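Local coordinates for DUF6844 domain-containing protein (Francisella tularensis subsp. tularensis, PDB 4QVR) that is of unknown function but probably carries a signal sequence and belongs to the DUF6844 family, at residues 219-223 with 224-228; 235-238 with 239-243; 275-278 with 279-283. All coordinates share one frame; numbering follows the deposited sequence. Where two conformers were deposited one is given.

Interaction 1 (219-223 with 224-228)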
# COMPACT_ATOMS: atom_id res chain seq x y z
N ASN A 219 -16.42 16.19 34.07
CA ASN A 219 -16.14 17.46 34.74
C ASN A 219 -15.53 18.48 33.78
O ASN A 219 -15.72 19.68 33.94
CB ASN A 219 -15.25 17.22 35.95
CG ASN A 219 -15.90 16.28 36.96
OD1 ASN A 219 -17.12 16.09 36.95
ND2 ASN A 219 -15.09 15.71 37.83
N ASP A 220 -14.84 17.99 32.75
CA ASP A 220 -14.25 18.88 31.75
C ASP A 220 -15.32 19.65 30.97
O ASP A 220 -14.98 20.55 30.18
CB ASP A 220 -13.33 18.10 30.80
CG ASP A 220 -12.09 17.58 31.49
OD1 ASP A 220 -11.77 18.05 32.61
OD2 ASP A 220 -11.41 16.71 30.92
N PHE A 221 -16.59 19.32 31.19
CA PHE A 221 -17.71 19.99 30.53
C PHE A 221 -18.67 20.51 31.59
O PHE A 221 -18.89 19.85 32.61
CB PHE A 221 -18.39 19.01 29.58
CG PHE A 221 -17.44 18.32 28.66
CD1 PHE A 221 -16.96 18.96 27.52
CD2 PHE A 221 -16.99 17.03 28.93
CE1 PHE A 221 -16.06 18.33 26.68
CE2 PHE A 221 -16.10 16.40 28.08
CZ PHE A 221 -15.64 17.05 26.96
N ALA A 222 -19.26 21.67 31.35
CA ALA A 222 -20.15 22.31 32.33
C ALA A 222 -21.66 22.21 32.07
O ALA A 222 -22.45 22.42 32.98
CB ALA A 222 -19.76 23.77 32.48
N THR A 223 -22.05 21.88 30.84
CA THR A 223 -23.47 21.79 30.49
C THR A 223 -23.78 20.39 30.00
O THR A 223 -22.87 19.68 29.59
CB THR A 223 -23.80 22.73 29.32
OG1 THR A 223 -22.97 23.90 29.38
CG2 THR A 223 -25.29 23.12 29.31
N PRO A 224 -25.06 19.96 30.06
CA PRO A 224 -25.34 18.66 29.45
C PRO A 224 -25.28 18.74 27.91
O PRO A 224 -25.00 17.74 27.26
CB PRO A 224 -26.74 18.31 29.96
CG PRO A 224 -26.91 19.14 31.19
CD PRO A 224 -26.17 20.42 30.91
N GLU A 225 -25.53 19.92 27.32
CA GLU A 225 -25.42 20.08 25.87
C GLU A 225 -23.97 19.99 25.44
O GLU A 225 -23.68 19.55 24.34
CB GLU A 225 -25.99 21.43 25.37
CG GLU A 225 -27.51 21.53 25.32
CD GLU A 225 -28.14 20.42 24.48
OE1 GLU A 225 -27.61 20.13 23.38
OE2 GLU A 225 -29.17 19.85 24.90
N GLU A 226 -23.08 20.43 26.31
CA GLU A 226 -21.66 20.40 26.02
C GLU A 226 -21.19 18.94 26.09
O GLU A 226 -20.32 18.52 25.33
CB GLU A 226 -20.92 21.31 26.98
CG GLU A 226 -19.47 21.54 26.60
CD GLU A 226 -18.84 22.71 27.34
OE1 GLU A 226 -19.55 23.42 28.10
OE2 GLU A 226 -17.63 22.93 27.14
N LYS A 227 -21.79 18.18 27.01
CA LYS A 227 -21.48 16.77 27.14
C LYS A 227 -22.04 15.99 25.96
O LYS A 227 -21.37 15.12 25.42
CB LYS A 227 -22.04 16.19 28.45
CG LYS A 227 -21.35 16.71 29.70
CD LYS A 227 -22.04 16.24 30.97
CE LYS A 227 -21.28 16.70 32.20
NZ LYS A 227 -21.91 16.25 33.46
N LYS A 228 -23.26 16.31 25.57
CA LYS A 228 -23.90 15.63 24.44
C LYS A 228 -23.14 15.79 23.12
O LYS A 228 -23.04 14.83 22.34
CB LYS A 228 -25.35 16.12 24.24
CG LYS A 228 -26.30 15.71 25.36
CD LYS A 228 -27.61 16.48 25.28
CE LYS A 228 -28.52 16.19 26.47
NZ LYS A 228 -29.74 17.03 26.38

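Interaction 2 (235-238 with 239-243)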
# COMPACT_ATOMS: atom_id res chain seq x y z
N GLN A 235 -18.31 9.94 18.59
CA GLN A 235 -18.90 8.90 17.76
C GLN A 235 -18.72 9.14 16.24
O GLN A 235 -18.48 8.19 15.51
CB GLN A 235 -20.33 8.65 18.17
CG GLN A 235 -20.38 7.98 19.55
CD GLN A 235 -21.69 8.17 20.28
OE1 GLN A 235 -22.42 9.13 20.03
NE2 GLN A 235 -21.98 7.27 21.22
N MSE A 236 -18.84 10.38 15.78
CA MSE A 236 -18.65 10.64 14.34
C MSE A 236 -17.20 10.36 14.00
O MSE A 236 -16.91 9.76 12.97
CB MSE A 236 -19.05 12.05 13.91
CG MSE A 236 -20.57 12.28 14.00
SE MSE A 236 -21.66 10.81 13.24
CE MSE A 236 -22.46 10.12 14.91
N THR A 237 -16.28 10.76 14.87
CA THR A 237 -14.85 10.49 14.63
C THR A 237 -14.56 9.01 14.53
O THR A 237 -13.77 8.59 13.68
CB THR A 237 -13.96 11.10 15.74
OG1 THR A 237 -14.06 12.53 15.71
CG2 THR A 237 -12.52 10.75 15.55
N ILE A 238 -15.17 8.20 15.40
CA ILE A 238 -14.95 6.74 15.36
C ILE A 238 -15.58 6.16 14.08
O ILE A 238 -14.98 5.31 13.41
CB ILE A 238 -15.56 6.00 16.58
CG1 ILE A 238 -14.95 6.49 17.91
CG2 ILE A 238 -15.35 4.51 16.45
CD1 ILE A 238 -13.46 6.26 18.06
N LYS A 239 -16.79 6.62 13.77
CA LYS A 239 -17.51 6.21 12.58
C LYS A 239 -16.64 6.45 11.34
O LYS A 239 -16.41 5.54 10.56
CB LYS A 239 -18.84 6.97 12.50
CG LYS A 239 -19.74 6.59 11.34
CD LYS A 239 -21.08 7.33 11.43
CE LYS A 239 -22.03 6.93 10.31
NZ LYS A 239 -21.49 7.20 8.95
N SER A 240 -16.13 7.67 11.19
CA SER A 240 -15.24 8.04 10.09
C SER A 240 -14.06 7.11 9.90
O SER A 240 -13.78 6.68 8.79
CB SER A 240 -14.65 9.43 10.33
OG SER A 240 -15.60 10.41 10.04
N LEU A 241 -13.35 6.84 10.99
CA LEU A 241 -12.17 6.00 10.97
C LEU A 241 -12.47 4.56 10.65
O LEU A 241 -11.69 3.91 9.94
CB LEU A 241 -11.45 6.10 12.30
CG LEU A 241 -10.78 7.45 12.54
CD1 LEU A 241 -10.25 7.58 13.97
CD2 LEU A 241 -9.68 7.64 11.51
N THR A 242 -13.57 4.06 11.19
CA THR A 242 -13.99 2.69 10.93
C THR A 242 -14.29 2.52 9.45
O THR A 242 -14.02 1.50 8.88
CB THR A 242 -15.24 2.31 11.75
OG1 THR A 242 -14.90 2.32 13.14
CG2 THR A 242 -15.71 0.92 11.42
N THR A 243 -14.87 3.53 8.83
CA THR A 243 -15.19 3.45 7.43
C THR A 243 -13.88 3.44 6.64
O THR A 243 -13.70 2.61 5.76
CB THR A 243 -16.11 4.60 7.03
OG1 THR A 243 -17.36 4.44 7.71
CG2 THR A 243 -16.36 4.59 5.52

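Interaction 3 (275-278 with 279-283)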
# COMPACT_ATOMS: atom_id res chain seq x y z
N ASP A 275 -14.42 0.54 -5.06
CA ASP A 275 -15.47 -0.23 -4.37
C ASP A 275 -15.52 -1.64 -4.90
O ASP A 275 -15.65 -2.59 -4.14
CB ASP A 275 -16.87 0.38 -4.55
CG ASP A 275 -17.15 1.49 -3.57
OD1 ASP A 275 -16.79 1.35 -2.37
OD2 ASP A 275 -17.78 2.49 -3.98
N LYS A 276 -15.42 -1.79 -6.21
CA LYS A 276 -15.49 -3.12 -6.82
C LYS A 276 -14.38 -4.02 -6.30
O LYS A 276 -14.64 -5.17 -5.97
CB LYS A 276 -15.46 -3.02 -8.33
CG LYS A 276 -16.68 -2.27 -8.83
CD LYS A 276 -16.80 -2.23 -10.33
CE LYS A 276 -18.15 -1.63 -10.70
NZ LYS A 276 -18.37 -1.54 -12.17
N ILE A 277 -13.17 -3.49 -6.21
CA ILE A 277 -12.05 -4.24 -5.64
C ILE A 277 -12.36 -4.56 -4.18
O ILE A 277 -12.15 -5.69 -3.73
CB ILE A 277 -10.71 -3.49 -5.78
CG1 ILE A 277 -10.30 -3.47 -7.24
CG2 ILE A 277 -9.62 -4.16 -4.95
CD1 ILE A 277 -10.01 -4.84 -7.84
N LYS A 278 -12.87 -3.58 -3.43
CA LYS A 278 -13.25 -3.86 -2.05
C LYS A 278 -14.29 -5.00 -2.01
O LYS A 278 -14.20 -5.90 -1.18
CB LYS A 278 -13.83 -2.63 -1.36
CG LYS A 278 -14.41 -2.99 0.01
CD LYS A 278 -14.99 -1.79 0.73
CE LYS A 278 -15.58 -2.22 2.06
NZ LYS A 278 -15.96 -1.06 2.89
N GLY A 279 -15.30 -4.92 -2.88
CA GLY A 279 -16.38 -5.91 -2.95
C GLY A 279 -15.92 -7.28 -3.44
O GLY A 279 -16.47 -8.30 -3.05
N MSE A 280 -14.92 -7.29 -4.31
CA MSE A 280 -14.37 -8.54 -4.81
C MSE A 280 -13.74 -9.30 -3.67
O MSE A 280 -13.99 -10.49 -3.50
CB MSE A 280 -13.37 -8.22 -5.90
CG MSE A 280 -12.79 -9.48 -6.53
SE MSE A 280 -11.01 -9.05 -7.24
CE MSE A 280 -9.99 -8.76 -5.58
N PHE A 281 -12.92 -8.63 -2.87
CA PHE A 281 -12.29 -9.30 -1.73
C PHE A 281 -13.26 -9.77 -0.66
O PHE A 281 -13.05 -10.83 -0.05
CB PHE A 281 -11.21 -8.44 -1.10
CG PHE A 281 -9.96 -8.38 -1.89
CD1 PHE A 281 -9.19 -9.52 -2.07
CD2 PHE A 281 -9.50 -7.18 -2.42
CE1 PHE A 281 -8.00 -9.48 -2.78
CE2 PHE A 281 -8.31 -7.13 -3.14
CZ PHE A 281 -7.56 -8.27 -3.31
N GLU A 282 -14.31 -9.00 -0.41
CA GLU A 282 -15.29 -9.41 0.59
C GLU A 282 -16.04 -10.65 0.07
O GLU A 282 -16.33 -11.56 0.84
CB GLU A 282 -16.27 -8.27 0.88
CG GLU A 282 -17.29 -8.61 1.95
CD GLU A 282 -18.33 -7.53 2.13
OE1 GLU A 282 -19.34 -7.78 2.85
OE2 GLU A 282 -18.16 -6.43 1.55
N ASP A 283 -16.35 -10.65 -1.22
CA ASP A 283 -17.02 -11.79 -1.87
C ASP A 283 -16.07 -12.98 -1.94
O ASP A 283 -16.50 -14.13 -1.83
CB ASP A 283 -17.51 -11.42 -3.28
CG ASP A 283 -18.61 -10.37 -3.26
OD1 ASP A 283 -19.23 -10.15 -2.20
OD2 ASP A 283 -18.86 -9.77 -4.33

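Interaction 1 (219-223 with 224-228)
The carbonyl oxygen of Thr223 receives two backbone N-H groups from the helix that starts directly after it. Lys227 N donates to Thr223 O over 3.2 Å, and Glu226 N adds a weak bond of 3.4 Å to the same Thr223 O. The stem of Lys227 packs beside this acceptor as well, its CG 3.3 Å from Thr223 O. This is the first turn of helix 224-246: Thr223 holds the N-cap position, although its side chain makes no capping bond, and Pro224, which has no N-H to offer, opens the helix. The junction is tight, since Thr223 CG2 is pressed to 3.3 Å from Pro224 CD and the threonine chi1 of -33° departs from a staggered value. Before the cap, the side chain of Phe221 turns back onto the new helix. Phe221 CD1 meets Glu226 CG at 3.7 Å, while Phe221 CB rests 3.8 Å from Lys227 CG. Glu226 has CG opposite its own N (chi1 -170°) and is extended beyond it, a shape that takes the carboxylate back past the ring, the two planes 69° apart, toward the backbone of Ala222. Lys227, also extended, sends NZ away to a salt bridge with Asp208 on helix 203-213. On the surface, Lys228 NZ reaches back to Glu225 OE2 at 3.2 Å in a second salt bridge, meeting that oxygen from above the carboxylate plane.

Interaction 2 (235-238 with 239-243)
Helix 224-246 is here in mid-course, and residues 235-243 span about two and a half turns, in which each backbone N-H of the second segment finds the carbonyl four residues earlier. Among these bonds, Ser240 N to Met236 O is 2.9 Å long and nearly straight, with 174° at the hydrogen. What distinguishes the stretch is a pair of threonine hydroxyls that turn back to the acceptors of their own N-H groups. Thr242 is the clearest case: its N donates to Ile238 O at 2.9 Å, and its OG1 adds a bond of 3.0 Å to that Ile238 O. The hydroxyl comes from 42° above the carbonyl plane, so it approaches from a different direction than the backbone N-H, which lies close to the C=O line. A chi1 of -65° brings OG1 beside the threonine's own N, facing back down the helix. One residue later the pattern recurs: Thr243 OG1 donates to Lys239 O at 3.2 Å, a carbonyl that also accepts Thr243 N. Apolar contact is light. Thr237, whose OG1 bonds to Ser233 O, places CG2 4.2 Å from Leu241 CD1. Ile238, Leu241 and Thr242 all touch helix 374-385, Ile238 on Leu378 and Ser385, the other two on Ser381. Threonines whose hydroxyls share the i-4 carbonyl with their own N-H are a familiar feature of alpha-helices, since the polar group is satisfied within its own helix.

Interaction 3 (275-278 with 279-283)
Ile277 and Phe281, one helical turn apart, run side by side and point the same way. The isoleucine branch CG2, opposite its own N, meets Phe281 CE2 at 3.7 Å. Phe281 has chi1 -76°, a setting that swings the ring back beside the preceding turn and brings CD2 to 3.3 Å from Ile277 O, which also accepts Phe281 N. Met280, a selenomethionine, starts out the other way, with CG opposite its N (chi1 -177°), and then bends at its last torsion. The bend carries the terminal methyl CE over the centre of the Phe281 ring, 3.2 Å above its plane, a close fit. Ile277 CD1 is a looser neighbour of the selenium, 4.4 Å from Met280 SE. On another side of the helix Lys278 is fully extended, and its NZ bonds to Asn247 OD1, past the end of helix 224-246. Backbone bonds such as Gly279 N to Asp275 O, 2.7 Å, hold the turns together. Helix 275-285 follows strand 264-273 and lays Met280 on Pro328 and Phe281 on Ile330, both of strand 328-337.

In the fold
The three contacts follow one another along the part of the chain that defines the DUF6844 family. Interactions 1 and 2 share helix 224-246, the first at its start and the second further along; their centres are 21 Å apart and their nearest atoms about 6 Å. Past the end of that helix come strands 251-261 and 264-273, which lead to interaction 3 on helix 275-285. Its nearest atoms come within about 5 Å of interaction 2 without touching, but stay about 26 Å from interaction 1. The centres of interactions 1 and 2 lie about 41 and 21 Å from the centre of the chain, so helix 224-246 runs inward from an outlying end; interaction 3 lies about 16 Å from it.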